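PDB 2QEE: BH0493 protein from Bacillus halodurans C-125, which is a putative amidohydrolase that binds zinc and probably uses the metal site to hydrolyse a substrate not yet established. Local coordinates for residues C[25-30]-C[219-224]; C[145-150]-C[173-178]. All blocks are in the same frame, centred on the assembly; numbering follows the deposited sequence.

Interaction 1 of 2, residues C[25-30]-C[219-224]; sequences TDMHTH and PVYMAV. With ZN (zinc ion), chain T.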
loop_
_atom_site.group_PDB
_atom_site.type_symbol
_atom_site.label_atom_id
_atom_site.label_comp_id
_atom_site.label_asym_id
_atom_site.label_seq_id
_atom_site.Cartn_x
_atom_site.Cartn_y
_atom_site.Cartn_z
ATOM N N THR C 25 -24.872 -5.178 13.732
ATOM C CA THR C 25 -24.282 -4.835 15.039
ATOM C C THR C 25 -23.111 -3.924 14.752
ATOM O O THR C 25 -22.162 -4.317 14.021
ATOM C CB THR C 25 -23.833 -6.044 15.845
ATOM O OG1 THR C 25 -25.011 -6.805 16.194
ATOM C CG2 THR C 25 -23.110 -5.620 17.121
ATOM N N ASP C 26 -23.131 -2.729 15.342
ATOM C CA ASP C 26 -22.070 -1.732 15.055
ATOM C C ASP C 26 -21.197 -1.770 16.290
ATOM O O ASP C 26 -21.578 -1.238 17.360
ATOM C CB ASP C 26 -22.709 -0.354 14.844
ATOM C CG ASP C 26 -21.721 0.715 14.389
ATOM O OD1 ASP C 26 -20.502 0.443 14.527
ATOM O OD2 ASP C 26 -22.169 1.769 13.898
ATOM N N MET C 27 -20.050 -2.430 16.194
ATOM C CA MET C 27 -19.384 -2.833 17.456
ATOM C C MET C 27 -18.416 -1.844 18.068
ATOM O O MET C 27 -17.730 -2.191 19.037
ATOM C CB MET C 27 -18.776 -4.244 17.441
ATOM C CG MET C 27 -17.873 -4.595 16.217
ATOM S SD MET C 27 -16.388 -3.576 16.219
ATOM C CE MET C 27 -15.435 -4.233 17.621
ATOM N N HIS C 28 -18.352 -0.651 17.502
ATOM C CA HIS C 28 -17.616 0.436 18.157
ATOM C C HIS C 28 -18.156 1.766 17.649
ATOM O O HIS C 28 -17.984 2.078 16.454
ATOM C CB HIS C 28 -16.099 0.385 17.858
ATOM C CG HIS C 28 -15.360 1.556 18.432
ATOM N ND1 HIS C 28 -15.350 1.818 19.783
ATOM C CD2 HIS C 28 -14.671 2.567 17.845
ATOM C CE1 HIS C 28 -14.656 2.919 20.012
ATOM N NE2 HIS C 28 -14.253 3.405 18.854
ATOM N N THR C 29 -18.811 2.538 18.535
ATOM C CA THR C 29 -19.312 3.860 18.195
ATOM C C THR C 29 -19.033 4.768 19.387
ATOM O O THR C 29 -18.694 4.278 20.437
ATOM C CB THR C 29 -20.840 3.916 17.932
ATOM O OG1 THR C 29 -21.569 3.861 19.194
ATOM C CG2 THR C 29 -21.335 2.748 17.025
ATOM N N HIS C 30 -19.333 6.043 19.193
ATOM C CA HIS C 30 -19.276 7.046 20.275
ATOM C C HIS C 30 -20.682 7.578 20.490
ATOM O O HIS C 30 -20.863 8.751 20.741
ATOM C CB HIS C 30 -18.326 8.142 19.851
ATOM C CG HIS C 30 -16.913 7.704 19.945
ATOM N ND1 HIS C 30 -16.201 7.741 21.123
ATOM C CD2 HIS C 30 -16.118 7.100 19.036
ATOM C CE1 HIS C 30 -15.003 7.219 20.924
ATOM N NE2 HIS C 30 -14.935 6.814 19.670
ATOM N N PRO C 219 -19.857 -4.610 30.348
ATOM C CA PRO C 219 -19.318 -4.239 29.026
ATOM C C PRO C 219 -19.084 -5.494 28.191
ATOM O O PRO C 219 -18.734 -6.564 28.728
ATOM C CB PRO C 219 -17.969 -3.571 29.401
ATOM C CG PRO C 219 -17.525 -4.323 30.637
ATOM C CD PRO C 219 -18.839 -4.494 31.409
ATOM N N VAL C 220 -19.225 -5.362 26.865
ATOM C CA VAL C 220 -18.867 -6.425 25.941
ATOM C C VAL C 220 -17.369 -6.569 25.714
ATOM O O VAL C 220 -16.893 -7.622 25.311
ATOM C CB VAL C 220 -19.675 -6.263 24.592
ATOM C CG1 VAL C 220 -21.174 -6.427 24.897
ATOM C CG2 VAL C 220 -19.423 -4.960 23.983
ATOM N N TYR C 221 -16.619 -5.492 25.944
ATOM C CA TYR C 221 -15.162 -5.537 25.935
ATOM C C TYR C 221 -14.651 -4.311 26.695
ATOM O O TYR C 221 -15.433 -3.367 26.957
ATOM C CB TYR C 221 -14.569 -5.619 24.476
ATOM C CG TYR C 221 -15.008 -4.525 23.519
ATOM C CD1 TYR C 221 -14.406 -3.252 23.575
ATOM C CD2 TYR C 221 -15.973 -4.772 22.492
ATOM C CE1 TYR C 221 -14.796 -2.179 22.701
ATOM C CE2 TYR C 221 -16.358 -3.737 21.597
ATOM C CZ TYR C 221 -15.769 -2.440 21.713
ATOM O OH TYR C 221 -16.119 -1.444 20.822
ATOM N N MET C 222 -13.382 -4.353 27.059
ATOM C CA MET C 222 -12.624 -3.202 27.576
ATOM C C MET C 222 -11.718 -2.693 26.448
ATOM O O MET C 222 -11.136 -3.509 25.720
ATOM C CB MET C 222 -11.729 -3.670 28.727
ATOM C CG MET C 222 -12.588 -4.078 29.976
ATOM S SD MET C 222 -11.539 -4.590 31.386
ATOM C CE MET C 222 -11.135 -6.297 30.967
ATOM N N ALA C 223 -11.567 -1.383 26.321
ATOM C CA ALA C 223 -10.871 -0.858 25.133
ATOM C C ALA C 223 -9.848 0.194 25.517
ATOM O O ALA C 223 -10.030 0.930 26.521
ATOM C CB ALA C 223 -11.865 -0.237 24.219
ATOM N N VAL C 224 -8.867 0.372 24.629
ATOM C CA VAL C 224 -7.891 1.478 24.767
ATOM C C VAL C 224 -7.399 1.840 23.373
ATOM O O VAL C 224 -7.425 0.966 22.488
ATOM C CB VAL C 224 -6.743 1.072 25.689
ATOM C CG1 VAL C 224 -5.873 -0.095 25.087
ATOM C CG2 VAL C 224 -5.857 2.298 26.022
HETATM ZN ZN ZN T . -13.781 5.492 18.235
HETATM O O HOH W 1 -16.786 1.219 22.100
HETATM O O HOH W 2 -12.011 5.796 18.126
#

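Interaction 2 of 2, residues C[145-150]-C[173-178]; sequences TNDPFD and LDPLLN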
loop_
_atom_site.group_PDB
_atom_site.type_symbol
_atom_site.label_atom_id
_atom_site.label_comp_id
_atom_site.label_asym_id
_atom_site.label_seq_id
_atom_site.Cartn_x
_atom_site.Cartn_y
_atom_site.Cartn_z
ATOM N N THR C 145 -19.038 3.735 23.623
ATOM C CA THR C 145 -17.739 3.912 24.275
ATOM C C THR C 145 -17.999 4.614 25.649
ATOM O O THR C 145 -18.427 5.761 25.657
ATOM C CB THR C 145 -16.847 4.811 23.411
ATOM O OG1 THR C 145 -16.503 4.067 22.216
ATOM C CG2 THR C 145 -15.573 5.145 24.154
ATOM N N ASN C 146 -17.818 3.852 26.723
ATOM C CA ASN C 146 -18.223 4.305 28.066
ATOM C C ASN C 146 -17.003 4.560 28.933
ATOM O O ASN C 146 -16.249 3.637 29.296
ATOM C CB ASN C 146 -19.157 3.251 28.658
ATOM C CG ASN C 146 -20.368 3.020 27.766
ATOM O OD1 ASN C 146 -20.471 1.977 27.145
ATOM N ND2 ASN C 146 -21.244 4.026 27.639
ATOM N N ASP C 147 -16.845 5.837 29.271
ATOM C CA ASP C 147 -15.643 6.323 29.930
ATOM C C ASP C 147 -15.959 6.763 31.367
ATOM O O ASP C 147 -16.543 7.832 31.561
ATOM C CB ASP C 147 -15.075 7.507 29.173
ATOM C CG ASP C 147 -13.732 7.950 29.726
ATOM O OD1 ASP C 147 -13.321 7.461 30.793
ATOM O OD2 ASP C 147 -13.060 8.747 29.055
ATOM N N PRO C 148 -15.592 5.927 32.335
ATOM C CA PRO C 148 -15.940 6.212 33.731
ATOM C C PRO C 148 -15.165 7.415 34.263
ATOM O O PRO C 148 -15.456 7.897 35.372
ATOM C CB PRO C 148 -15.545 4.962 34.455
ATOM C CG PRO C 148 -14.583 4.288 33.617
ATOM C CD PRO C 148 -14.873 4.665 32.206
ATOM N N PHE C 149 -14.183 7.886 33.498
ATOM C CA PHE C 149 -13.415 9.049 33.903
ATOM C C PHE C 149 -14.095 10.312 33.440
ATOM O O PHE C 149 -13.775 11.416 33.896
ATOM C CB PHE C 149 -11.985 8.958 33.396
ATOM C CG PHE C 149 -11.256 7.800 33.963
ATOM C CD1 PHE C 149 -10.580 7.913 35.161
ATOM C CD2 PHE C 149 -11.262 6.578 33.312
ATOM C CE1 PHE C 149 -9.918 6.827 35.696
ATOM C CE2 PHE C 149 -10.604 5.472 33.853
ATOM C CZ PHE C 149 -9.942 5.612 35.056
ATOM N N ASP C 150 -15.062 10.186 32.540
ATOM C CA ASP C 150 -15.809 11.370 32.144
ATOM C C ASP C 150 -16.964 11.668 33.128
ATOM O O ASP C 150 -17.946 10.910 33.234
ATOM C CB ASP C 150 -16.325 11.312 30.702
ATOM C CG ASP C 150 -16.941 12.649 30.266
ATOM O OD1 ASP C 150 -16.230 13.491 29.673
ATOM O OD2 ASP C 150 -18.116 12.911 30.561
ATOM N N LEU C 173 -10.748 2.645 28.641
ATOM C CA LEU C 173 -9.742 2.743 29.723
ATOM C C LEU C 173 -8.525 3.645 29.461
ATOM O O LEU C 173 -7.582 3.596 30.257
ATOM C CB LEU C 173 -9.296 1.352 30.137
ATOM C CG LEU C 173 -10.365 0.437 30.789
ATOM C CD1 LEU C 173 -9.821 -0.945 30.987
ATOM C CD2 LEU C 173 -10.895 1.089 32.085
ATOM N N ASP C 174 -8.568 4.502 28.435
ATOM C CA ASP C 174 -7.418 5.342 28.055
ATOM C C ASP C 174 -6.810 6.097 29.287
ATOM O O ASP C 174 -5.604 6.027 29.500
ATOM C CB ASP C 174 -7.792 6.313 26.930
ATOM C CG ASP C 174 -8.119 5.559 25.631
ATOM O OD1 ASP C 174 -8.682 4.484 25.724
ATOM O OD2 ASP C 174 -7.785 6.024 24.550
ATOM N N PRO C 175 -7.652 6.784 30.080
ATOM C CA PRO C 175 -7.084 7.610 31.169
ATOM C C PRO C 175 -6.339 6.769 32.171
ATOM O O PRO C 175 -5.281 7.207 32.693
ATOM C CB PRO C 175 -8.323 8.257 31.795
ATOM C CG PRO C 175 -9.338 8.338 30.609
ATOM C CD PRO C 175 -9.122 6.939 30.000
ATOM N N LEU C 176 -6.852 5.579 32.454
ATOM C CA LEU C 176 -6.165 4.640 33.323
ATOM C C LEU C 176 -4.869 4.064 32.768
ATOM O O LEU C 176 -3.856 4.038 33.444
ATOM C CB LEU C 176 -7.093 3.516 33.767
ATOM C CG LEU C 176 -6.468 2.402 34.601
ATOM C CD1 LEU C 176 -6.258 2.978 36.041
ATOM C CD2 LEU C 176 -7.383 1.155 34.691
ATOM N N LEU C 177 -4.909 3.565 31.540
ATOM C CA LEU C 177 -3.703 2.953 31.005
ATOM C C LEU C 177 -2.656 3.961 30.536
ATOM O O LEU C 177 -1.479 3.684 30.684
ATOM C CB LEU C 177 -4.056 2.005 29.825
ATOM C CG LEU C 177 -4.558 0.607 30.185
ATOM C CD1 LEU C 177 -5.548 0.660 31.272
ATOM C CD2 LEU C 177 -5.207 -0.048 28.968
ATOM N N ASN C 178 -3.106 5.070 29.936
ATOM C CA ASN C 178 -2.231 6.017 29.229
ATOM C C ASN C 178 -1.853 7.215 30.088
ATOM O O ASN C 178 -0.872 7.891 29.781
ATOM C CB ASN C 178 -2.904 6.557 27.971
ATOM C CG ASN C 178 -3.111 5.465 26.925
ATOM O OD1 ASN C 178 -2.514 4.390 27.041
ATOM N ND2 ASN C 178 -4.019 5.714 25.968
#

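Interaction 1 of 2, residues C[25-30]-C[219-224]
The Tyr221 ring meets residues 25-30 at its hydroxyl edge, where Met27 O lies in the ring plane; Ala223 CB, two residues on along the same segment, also lies at the edge. The His28 ring has Tyr221 OH near its plane on one side and the zinc ion bound through NE2 on the other. A phenol suits this place because it carries a polar group to the end of a long apolar ring. Tyr221 OH donates to Met27 O at 2.5 Å, a short bond lying in the carbonyl plane with a C=O...donor angle of 146°. The same hydroxyl accepts a hydrogen bond from a water 3.0 Å from Tyr221 OH, and that water accepts in turn from His28 ND1 at 2.8 Å. Both nitrogens of the histidine are thus engaged, which fixes the rotation of the ring while NE2 holds the zinc at 2.2 Å. Met27 is bent at chi2 and chi3 (66° and 71°), which brings CE back to Tyr221 CE2 at 4.1 Å. His30 NE2, Asp357 and a water complete the zinc site; His28 and His30 form an HxH pair, consistent with the one after the first strand of amidohydrolase barrels. Phe410 of helix 395-414 packs on Met27 and Tyr221, and the tyrosine also touches Val143 of strand 139-143, which pairs with strand 24-26, and Ala258 of strand 257-264, which pairs with strand 222-226.

Interaction 2 of 2, residues C[145-150]-C[173-178]
Phe149 lies against Pro175 where an Asx turn, formed within the type I beta turn from Asp147 to Asp150, meets the first turn of helix 174-178. The tight part is a CH-pi contact: Pro175 CB sits over one face of the ring, 3.9 Å from its centroid and 20° off the normal, displaced toward the rim. Proline fits the start of a helix, where no backbone N-H is needed, and offers a compact apolar surface to the aromatic. Farther along the ring, Phe149 CZ reaches Leu176 CB at 3.8 Å, with Phe209 also meeting the phenyl. Were Phe149 cut to an alanine, Pro175 CB and Leu176 CB would probably lose their aromatic partner and a gap open between turn and helix. The looser side is at Asp147, which is partly exposed like Pro175; its carboxylate comes no nearer to Pro175 than 4.1 Å, from OD2 to CG. An aspartate serves here because its two oxygens divide the work, OD2 forming a salt bridge with Arg172. With CG anti to the backbone N (chi1 -173°), OD1 turns back to its own loop and accepts from Phe149 N at 2.9 Å, the donor standing 45° out of the carboxylate plane.

How the interactions relate
From the N terminus, residues 25-30 begin on strand 24-26, run on into the zinc-binding loop, and wait almost two hundred residues for 219-224 to close interaction 1. Within that long, mostly helical loop, strand 139-143 runs into 145-150, and after helix 151-158 and two short strands the chain returns at 173-178 to close interaction 2. The second contact is therefore nested inside the first. Their centres lie 13 Å apart, yet they touch twice through probable hydrogen bonds: Thr29 O with Thr145 OG1, and Ala223 O with Leu173 N. Together they tie the zinc-binding loop and strand 222-226 to the loop after strand 139-143 and the helix beginning at Asp174.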